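Local coordinates for Alr3699 protein (Nostoc sp., PDB 4XSO) that is of unknown specific function but belongs to the GT-B glycosyltransferases, which pair two Rossmann-like domains, at residues Gly16-Ala21 / Lys47-Gln52; Cys24-Ala29 / His53-Glu58; Lys30-Arg35 / Gln376-Leu381. All blocks are in the same frame, centred on the assembly; numbering follows the deposited sequence.

Contact 1 (Gly16-Ala21 / Lys47-Gln52); sequences GKPGGA and KTLLEQ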
loop_
_atom_site.group_PDB
_atom_site.type_symbol
_atom_site.label_atom_id
_atom_site.label_comp_id
_atom_site.label_asym_id
_atom_site.label_seq_id
_atom_site.Cartn_x
_atom_site.Cartn_y
_atom_site.Cartn_z
ATOM N N GLY A 16 -0.004 19.863 4.439
ATOM C CA GLY A 16 -0.386 20.792 5.509
ATOM C C GLY A 16 -0.397 22.284 5.146
ATOM O O GLY A 16 -0.823 23.100 5.959
ATOM N N LYS A 17 0.005 22.631 3.922
ATOM C CA LYS A 17 0.155 24.031 3.497
ATOM C C LYS A 17 -0.838 24.435 2.423
ATOM O O LYS A 17 -1.111 23.664 1.478
ATOM C CB LYS A 17 1.566 24.248 2.949
ATOM C CG LYS A 17 2.649 24.230 4.023
ATOM C CD LYS A 17 4.031 24.487 3.429
ATOM C CE LYS A 17 4.599 23.218 2.828
ATOM N NZ LYS A 17 4.861 22.194 3.889
ATOM N N PRO A 18 -1.392 25.643 2.540
ATOM C CA PRO A 18 -2.412 25.990 1.558
ATOM C C PRO A 18 -1.875 26.400 0.158
ATOM O O PRO A 18 -1.993 27.558 -0.224
ATOM C CB PRO A 18 -3.151 27.149 2.239
ATOM C CG PRO A 18 -2.091 27.772 3.150
ATOM C CD PRO A 18 -1.375 26.589 3.689
ATOM N N GLY A 19 -1.354 25.461 -0.624
ATOM C CA GLY A 19 -1.026 25.735 -2.043
ATOM C C GLY A 19 -2.261 25.878 -2.924
ATOM O O GLY A 19 -3.408 25.855 -2.447
ATOM N N GLY A 20 -2.060 25.987 -4.228
ATOM C CA GLY A 20 -3.201 26.198 -5.119
ATOM C C GLY A 20 -4.254 25.087 -5.039
ATOM O O GLY A 20 -5.454 25.364 -4.937
ATOM N N ALA A 21 -3.790 23.850 -5.022
ATOM C CA ALA A 21 -4.645 22.700 -4.969
ATOM C C ALA A 21 -5.483 22.652 -3.641
ATOM O O ALA A 21 -6.636 22.304 -3.650
ATOM C CB ALA A 21 -3.804 21.449 -5.126
ATOM N N LYS A 47 -4.896 22.836 7.649
ATOM C CA LYS A 47 -5.749 22.227 8.606
ATOM C C LYS A 47 -6.565 23.298 9.279
ATOM O O LYS A 47 -7.813 23.198 9.393
ATOM C CB LYS A 47 -4.900 21.516 9.663
ATOM C CG LYS A 47 -5.807 20.823 10.698
ATOM C CD LYS A 47 -5.032 19.927 11.593
ATOM C CE LYS A 47 -5.917 19.033 12.433
ATOM N NZ LYS A 47 -6.081 19.573 13.802
ATOM N N THR A 48 -5.856 24.341 9.724
ATOM C CA THR A 48 -6.529 25.499 10.382
ATOM C C THR A 48 -7.562 26.161 9.454
ATOM O O THR A 48 -8.749 26.391 9.878
ATOM C CB THR A 48 -5.472 26.500 11.002
ATOM O OG1 THR A 48 -4.544 25.760 11.809
ATOM C CG2 THR A 48 -6.133 27.519 11.916
ATOM N N LEU A 49 -7.177 26.388 8.195
ATOM C CA LEU A 49 -8.113 26.989 7.207
ATOM C C LEU A 49 -9.369 26.115 6.974
ATOM O O LEU A 49 -10.477 26.656 6.819
ATOM C CB LEU A 49 -7.501 27.251 5.836
ATOM C CG LEU A 49 -6.326 28.216 5.636
ATOM C CD1 LEU A 49 -5.874 28.160 4.161
ATOM C CD2 LEU A 49 -6.715 29.665 6.027
ATOM N N LEU A 50 -9.184 24.773 6.988
ATOM C CA LEU A 50 -10.304 23.853 6.854
ATOM C C LEU A 50 -11.220 23.987 8.066
ATOM O O LEU A 50 -12.406 24.128 7.925
ATOM C CB LEU A 50 -9.807 22.407 6.698
ATOM C CG LEU A 50 -9.203 22.104 5.312
ATOM C CD1 LEU A 50 -8.364 20.830 5.386
ATOM C CD2 LEU A 50 -10.363 21.972 4.320
ATOM N N GLU A 51 -10.657 24.017 9.244
ATOM C CA GLU A 51 -11.444 24.215 10.450
ATOM C C GLU A 51 -12.183 25.562 10.430
ATOM O O GLU A 51 -13.414 25.633 10.670
ATOM C CB GLU A 51 -10.524 24.114 11.673
ATOM C CG GLU A 51 -10.052 22.693 11.983
ATOM C CD GLU A 51 -8.880 22.663 12.952
ATOM O OE1 GLU A 51 -8.278 23.731 13.226
ATOM O OE2 GLU A 51 -8.505 21.570 13.380
ATOM N N GLN A 52 -11.496 26.609 10.005
ATOM C CA GLN A 52 -12.147 27.923 9.878
ATOM C C GLN A 52 -13.347 27.870 8.950
ATOM O O GLN A 52 -14.222 28.715 9.017
ATOM C CB GLN A 52 -11.161 28.973 9.342
ATOM C CG GLN A 52 -9.961 29.230 10.299
ATOM C CD GLN A 52 -9.017 30.316 9.800
ATOM O OE1 GLN A 52 -9.123 30.753 8.654
ATOM N NE2 GLN A 52 -8.077 30.746 10.662
#
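Pro18 and Leu49 supply the apolar part of this small contact between the loop Gly16-Gly19 and the helix 45-52. Their side chains meet at about a right angle, and a single methyl does the work: Leu49 CD1 lies 3.5 Å from Pro18 CB, tighter than ordinary van der Waals spacing, and 3.9 Å from Pro18 CG. With chi1 at -62°, Leu49 CG sits beside its own backbone N, and an extended chi2 carries CD1 out to the proline ring.

At the backbone level the approach is looser. Gly16 O and Lys47 N are 4.4 Å apart, too far to bond, although Gly16 pairs with Phe46 just before. Within the loop, an inverse gamma turn centred on Pro18 is closed by Gly19 N to Lys17 O at 2.8 Å, after which Gly19 takes the N-cap position of helix 20-29.

The charged pair stays inside the second helix. Lys47 NZ reaches Glu51 OE2 at 3.2 Å, one turn on, meeting the carboxylate on its syn side but 24° out of its plane; Lys47 also lies along Val57 and Val59 of the edge strand.

The glycine-rich loop between the first strand and first helix of the N-terminal sheet domain, a recurrent GT-B element, is thus held against its neighbouring helix by one close hydrocarbon touch and the Phe46 backbone pairing, while the salt bridge is internal to helix 45-52.

Contact 2 (Cys24-Ala29 / His53-Glu58); sequences CLIDIA and HHIPVE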
loop_
_atom_site.group_PDB
_atom_site.type_symbol
_atom_site.label_atom_id
_atom_site.label_comp_id
_atom_site.label_asym_id
_atom_site.label_seq_id
_atom_site.Cartn_x
_atom_site.Cartn_y
_atom_site.Cartn_z
ATOM N N CYS A 24 -8.205 25.293 -3.736
ATOM C CA CYS A 24 -9.279 24.796 -4.611
ATOM C C CYS A 24 -10.126 23.735 -3.864
ATOM O O CYS A 24 -11.344 23.710 -3.992
ATOM C CB CYS A 24 -8.732 24.259 -5.944
ATOM S SG CYS A 24 -9.983 23.784 -7.176
ATOM N N LEU A 25 -9.470 22.888 -3.068
ATOM C CA LEU A 25 -10.164 21.852 -2.305
ATOM C C LEU A 25 -11.127 22.458 -1.265
ATOM O O LEU A 25 -12.200 21.915 -1.049
ATOM C CB LEU A 25 -9.123 20.916 -1.679
ATOM C CG LEU A 25 -9.694 19.717 -0.857
ATOM C CD1 LEU A 25 -10.485 18.805 -1.758
ATOM C CD2 LEU A 25 -8.594 18.915 -0.150
ATOM N N ILE A 26 -10.814 23.629 -0.707
ATOM C CA ILE A 26 -11.784 24.321 0.187
ATOM C C ILE A 26 -13.142 24.455 -0.519
ATOM O O ILE A 26 -14.212 24.071 0.004
ATOM C CB ILE A 26 -11.302 25.744 0.620
ATOM C CG1 ILE A 26 -9.970 25.700 1.384
ATOM C CG2 ILE A 26 -12.364 26.462 1.449
ATOM C CD1 ILE A 26 -9.910 24.663 2.457
ATOM N N ASP A 27 -13.062 25.026 -1.721
ATOM C CA ASP A 27 -14.197 25.308 -2.590
ATOM C C ASP A 27 -14.890 24.047 -3.081
ATOM O O ASP A 27 -16.158 23.953 -3.109
ATOM C CB ASP A 27 -13.730 26.173 -3.805
ATOM C CG ASP A 27 -13.317 27.619 -3.388
ATOM O OD1 ASP A 27 -13.933 28.182 -2.442
ATOM O OD2 ASP A 27 -12.340 28.163 -3.947
ATOM N N ILE A 28 -14.102 23.029 -3.400
ATOM C CA ILE A 28 -14.712 21.740 -3.849
ATOM C C ILE A 28 -15.475 21.051 -2.694
ATOM O O ILE A 28 -16.566 20.589 -2.881
ATOM C CB ILE A 28 -13.623 20.819 -4.407
ATOM C CG1 ILE A 28 -13.009 21.360 -5.696
ATOM C CG2 ILE A 28 -14.169 19.452 -4.684
ATOM C CD1 ILE A 28 -11.609 20.814 -5.935
ATOM N N ALA A 29 -14.899 21.090 -1.493
ATOM C CA ALA A 29 -15.403 20.427 -0.318
ATOM C C ALA A 29 -16.578 21.103 0.435
ATOM O O ALA A 29 -17.427 20.412 1.050
ATOM C CB ALA A 29 -14.249 20.204 0.622
ATOM N N HIS A 53 -13.353 26.924 8.022
ATOM C CA HIS A 53 -14.455 26.801 7.085
ATOM C C HIS A 53 -15.418 25.680 7.476
ATOM O O HIS A 53 -16.244 25.324 6.680
ATOM C CB HIS A 53 -13.910 26.579 5.662
ATOM C CG HIS A 53 -13.392 27.824 5.001
ATOM N ND1 HIS A 53 -12.057 28.189 5.029
ATOM C CD2 HIS A 53 -14.026 28.769 4.265
ATOM C CE1 HIS A 53 -11.890 29.298 4.330
ATOM N NE2 HIS A 53 -13.072 29.678 3.868
ATOM N N HIS A 54 -15.320 25.148 8.699
ATOM C CA HIS A 54 -16.169 24.056 9.203
ATOM C C HIS A 54 -16.057 22.743 8.388
ATOM O O HIS A 54 -16.987 21.928 8.367
ATOM C CB HIS A 54 -17.649 24.480 9.417
ATOM C CG HIS A 54 -17.787 25.743 10.205
ATOM N ND1 HIS A 54 -17.566 25.794 11.564
ATOM C CD2 HIS A 54 -18.031 27.018 9.811
ATOM C CE1 HIS A 54 -17.663 27.042 11.977
ATOM N NE2 HIS A 54 -17.952 27.804 10.932
ATOM N N ILE A 55 -14.890 22.519 7.786
ATOM C CA ILE A 55 -14.689 21.315 7.019
ATOM C C ILE A 55 -13.962 20.345 7.918
ATOM O O ILE A 55 -12.858 20.604 8.336
ATOM C CB ILE A 55 -13.944 21.580 5.732
ATOM C CG1 ILE A 55 -14.758 22.490 4.865
ATOM C CG2 ILE A 55 -13.737 20.286 4.906
ATOM C CD1 ILE A 55 -13.964 23.037 3.719
ATOM N N PRO A 56 -14.567 19.160 8.144
ATOM C CA PRO A 56 -13.900 18.235 9.013
ATOM C C PRO A 56 -12.536 17.867 8.426
ATOM O O PRO A 56 -12.417 17.642 7.204
ATOM C CB PRO A 56 -14.827 17.049 9.088
ATOM C CG PRO A 56 -16.173 17.568 8.696
ATOM C CD PRO A 56 -15.876 18.671 7.687
ATOM N N VAL A 57 -11.559 17.751 9.312
ATOM C CA VAL A 57 -10.170 17.490 8.880
ATOM C C VAL A 57 -9.524 16.592 9.886
ATOM O O VAL A 57 -9.808 16.677 11.083
ATOM C CB VAL A 57 -9.335 18.763 8.568
ATOM C CG1 VAL A 57 -9.252 19.638 9.766
ATOM C CG2 VAL A 57 -7.903 18.390 8.145
ATOM N N GLU A 58 -8.694 15.688 9.375
ATOM C CA GLU A 58 -7.920 14.730 10.168
ATOM C C GLU A 58 -6.541 14.591 9.540
ATOM O O GLU A 58 -6.371 14.612 8.290
ATOM C CB GLU A 58 -8.561 13.334 10.173
ATOM C CG GLU A 58 -7.854 12.360 11.130
ATOM C CD GLU A 58 -8.659 11.097 11.420
ATOM O OE1 GLU A 58 -9.855 11.050 11.039
ATOM O OE2 GLU A 58 -8.092 10.151 12.024
#
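An apolar, buried contact joins Ile26 and Ala29 of helix 20-29 to His53 and Ile55, which lie in the link between helix 45-52 and the edge strand 57-59 of the N-terminal Rossmann-like sheet. The clearest evidence is a CH-pi interaction: Ile26 CG2 stands 3.9 Å from the His53 ring centroid and only 4° off the ring normal, so the methyl sits squarely over one face. It is the branch anti to the backbone N (CG1, at chi1 -60°, lies beside N) that makes this approach, and the two side chains cross at about a right angle. The imidazole is also held by its polar end, ND1 being hydrogen-bonded to Leu49 O one helical turn back.

Ile55 fills the neighbouring position. Its CD1, at the end of an extended chi2 of 167°, lies 3.9 Å from Ile26 O and 4.2 Å from Ala29 CB, with Ile26 CG2 a little farther at 4.4 Å. This placing accompanies the end of helix 45-52: His54, at positive phi, is the C-prime residue of a Schellman motif in which Ile55 N bonds back to Leu50 O and His54 N to Glu51 O. Leu50 and Val38 add further hydrocarbon around Ile55.

Dispersion therefore carries the cross-contact, while the bond from ND1 to Leu49 O probably restrains the ring's rotation, consistent with its face lying against the isoleucine methyl.

Contact 3 (Lys30-Arg35 / Gln376-Leu381); sequences KPYRDR and QIAETL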
loop_
_atom_site.group_PDB
_atom_site.type_symbol
_atom_site.label_atom_id
_atom_site.label_comp_id
_atom_site.label_asym_id
_atom_site.label_seq_id
_atom_site.Cartn_x
_atom_site.Cartn_y
_atom_site.Cartn_z
ATOM N N LYS A 30 -16.692 22.421 0.347
ATOM C CA LYS A 30 -17.693 23.127 1.130
ATOM C C LYS A 30 -19.101 22.636 0.962
ATOM O O LYS A 30 -19.783 22.513 1.957
ATOM C CB LYS A 30 -17.658 24.670 0.910
ATOM C CG LYS A 30 -16.841 25.411 1.975
ATOM C CD LYS A 30 -16.965 26.942 1.904
ATOM C CE LYS A 30 -16.124 27.558 0.790
ATOM N NZ LYS A 30 -16.013 29.044 0.879
ATOM N N PRO A 31 -19.541 22.351 -0.291
ATOM C CA PRO A 31 -20.876 21.848 -0.518
ATOM C C PRO A 31 -21.105 20.502 0.154
ATOM O O PRO A 31 -22.275 20.075 0.289
ATOM C CB PRO A 31 -20.975 21.708 -2.047
ATOM C CG PRO A 31 -19.937 22.612 -2.574
ATOM C CD PRO A 31 -18.846 22.649 -1.553
ATOM N N TYR A 32 -20.018 19.846 0.557
ATOM C CA TYR A 32 -20.133 18.442 1.063
ATOM C C TYR A 32 -19.738 18.385 2.529
ATOM O O TYR A 32 -19.613 17.299 3.110
ATOM C CB TYR A 32 -19.212 17.481 0.256
ATOM C CG TYR A 32 -19.583 17.487 -1.169
ATOM C CD1 TYR A 32 -20.699 16.749 -1.604
ATOM C CD2 TYR A 32 -18.822 18.181 -2.107
ATOM C CE1 TYR A 32 -21.115 16.757 -2.930
ATOM C CE2 TYR A 32 -19.200 18.188 -3.446
ATOM C CZ TYR A 32 -20.341 17.478 -3.855
ATOM O OH TYR A 32 -20.765 17.555 -5.158
ATOM N N ARG A 33 -19.587 19.553 3.152
ATOM C CA ARG A 33 -18.986 19.583 4.411
ATOM C C ARG A 33 -19.807 18.899 5.528
ATOM O O ARG A 33 -19.220 18.641 6.559
ATOM C CB ARG A 33 -18.507 20.988 4.800
ATOM C CG ARG A 33 -19.578 21.892 5.292
ATOM C CD ARG A 33 -18.992 23.233 5.598
ATOM N NE ARG A 33 -20.019 24.050 6.206
ATOM C CZ ARG A 33 -19.911 25.354 6.422
ATOM N NH1 ARG A 33 -20.910 25.989 7.012
ATOM N NH2 ARG A 33 -18.811 26.025 6.077
ATOM N N ASP A 34 -21.098 18.609 5.338
ATOM C CA ASP A 34 -21.849 17.812 6.321
ATOM C C ASP A 34 -21.692 16.296 6.085
ATOM O O ASP A 34 -22.185 15.471 6.840
ATOM C CB ASP A 34 -23.310 18.148 6.252
ATOM C CG ASP A 34 -23.852 18.089 4.807
ATOM O OD1 ASP A 34 -23.082 18.145 3.767
ATOM O OD2 ASP A 34 -25.045 17.935 4.713
ATOM N N ARG A 35 -20.993 15.927 5.033
ATOM C CA ARG A 35 -20.851 14.522 4.694
ATOM C C ARG A 35 -19.464 14.260 4.063
ATOM O O ARG A 35 -19.309 13.468 3.101
ATOM C CB ARG A 35 -22.005 14.090 3.757
ATOM C CG ARG A 35 -22.078 14.844 2.417
ATOM C CD ARG A 35 -23.427 14.605 1.745
ATOM N NE ARG A 35 -23.777 15.442 0.593
ATOM C CZ ARG A 35 -23.747 15.120 -0.696
ATOM N NH1 ARG A 35 -23.326 13.963 -1.163
ATOM N NH2 ARG A 35 -24.108 16.003 -1.556
ATOM N N GLN A 376 -20.877 21.219 -12.156
ATOM C CA GLN A 376 -20.119 20.252 -12.978
ATOM C C GLN A 376 -19.526 19.123 -12.111
ATOM O O GLN A 376 -19.619 17.923 -12.423
ATOM C CB GLN A 376 -19.000 21.012 -13.686
ATOM C CG GLN A 376 -19.548 21.857 -14.785
ATOM C CD GLN A 376 -18.488 22.740 -15.397
ATOM O OE1 GLN A 376 -17.262 22.558 -15.193
ATOM N NE2 GLN A 376 -18.949 23.724 -16.148
ATOM N N ILE A 377 -18.887 19.496 -11.010
ATOM C CA ILE A 377 -18.366 18.484 -10.106
ATOM C C ILE A 377 -19.483 17.521 -9.613
ATOM O O ILE A 377 -19.323 16.299 -9.671
ATOM C CB ILE A 377 -17.612 19.169 -8.936
ATOM C CG1 ILE A 377 -16.323 19.840 -9.463
ATOM C CG2 ILE A 377 -17.285 18.171 -7.858
ATOM C CD1 ILE A 377 -15.526 20.594 -8.417
ATOM N N ALA A 378 -20.598 18.079 -9.130
ATOM C CA ALA A 378 -21.726 17.280 -8.596
ATOM C C ALA A 378 -22.272 16.341 -9.699
ATOM O O ALA A 378 -22.448 15.169 -9.470
ATOM C CB ALA A 378 -22.852 18.196 -8.133
ATOM N N GLU A 379 -22.497 16.862 -10.905
ATOM C CA GLU A 379 -22.955 16.023 -12.022
ATOM C C GLU A 379 -21.954 14.956 -12.324
ATOM O O GLU A 379 -22.303 13.770 -12.512
ATOM C CB GLU A 379 -23.239 16.840 -13.284
ATOM C CG GLU A 379 -24.460 17.730 -12.984
ATOM C CD GLU A 379 -24.977 18.620 -14.124
ATOM O OE1 GLU A 379 -24.522 18.506 -15.279
ATOM O OE2 GLU A 379 -25.854 19.475 -13.833
ATOM N N THR A 380 -20.689 15.320 -12.324
ATOM C CA THR A 380 -19.701 14.310 -12.648
ATOM C C THR A 380 -19.646 13.220 -11.522
ATOM O O THR A 380 -19.548 12.055 -11.812
ATOM C CB THR A 380 -18.356 14.966 -12.936
ATOM O OG1 THR A 380 -18.504 15.947 -13.997
ATOM C CG2 THR A 380 -17.389 13.913 -13.366
ATOM N N LEU A 381 -19.756 13.597 -10.249
ATOM C CA LEU A 381 -19.825 12.612 -9.160
ATOM C C LEU A 381 -21.087 11.706 -9.226
ATOM O O LEU A 381 -21.003 10.512 -8.972
ATOM C CB LEU A 381 -19.725 13.289 -7.809
ATOM C CG LEU A 381 -18.313 13.850 -7.571
ATOM C CD1 LEU A 381 -18.299 14.642 -6.296
ATOM C CD2 LEU A 381 -17.233 12.773 -7.592
#
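The Tyr32 ring, whose hydroxyl end reaches Ala378 of helix 370-382, has Pro31 CB on one face, 4.1 Å above the plane and shifted toward the rim. At its edge, in plane, lies Arg35 CZ. Relative to the guanidinium, Tyr32 CD1 stands over its centre, 3.5 Å above its plane, so the tyrosine offers an edge to the arginine's face and the two flat groups do not stack in parallel. The guanidinium has another hold in the bond from Arg35 NH1 to Met7 O, and a type I turn from Tyr32 to Arg35 brings the two residues together.

Across the contact the phenol oxygen does nearly all the touching. Tyr32 OH is 3.6 Å from Ala378 CA and 3.7 Å from Ala378 CB, while Leu381 CD1 approaches it at 4.0 Å, oblique to the ring. A chi1 of -60° sets CG beside the backbone N, and the phenol oxygen ends against Ala378. Ile9 of strand 9-13 touches both Tyr32 and Leu381, which sets the contact against that strand of the N-terminal sheet.

Inside the helix, Gln376 O is gripped twice: Thr380 N and Thr380 OG1, the latter at 2.8 Å, come from opposite faces of its carbonyl plane, with OG1 36° out of that plane.

A C-terminal helix packing back on the N-terminal domain is a familiar GT-B feature. Here the join rests on van der Waals contacts of a phenol end with a small alanine and aliphatic neighbours, with the ring itself braced by Pro31 and Arg35 on the loop side.

How the contacts relate
From the N terminus, the chain leaves strand 9-13 through the loop of contact 1, runs along helix 20-29 (contact 2) and enters the 30-35 loop (contact 3). Contact 1 closes a loop of 25 intervening residues and contact 2 one of 23; contact 3 spans 340, returning from helix 370-382. Their segments alternate, so all three cross and none nests. Contacts 1 and 2 touch, Leu50 CD1 packing against Val57 CG2 at 3.7 Å, and contacts 2 and 3 meet where Ile28 CG1 lies 3.8 Å from Ile377 CD1. Contacts 1 and 3 stay about 6 Å apart at their nearest atoms. Together they tie helices 20-29, 45-52 and 370-382 to one another beside the N-terminal sheet.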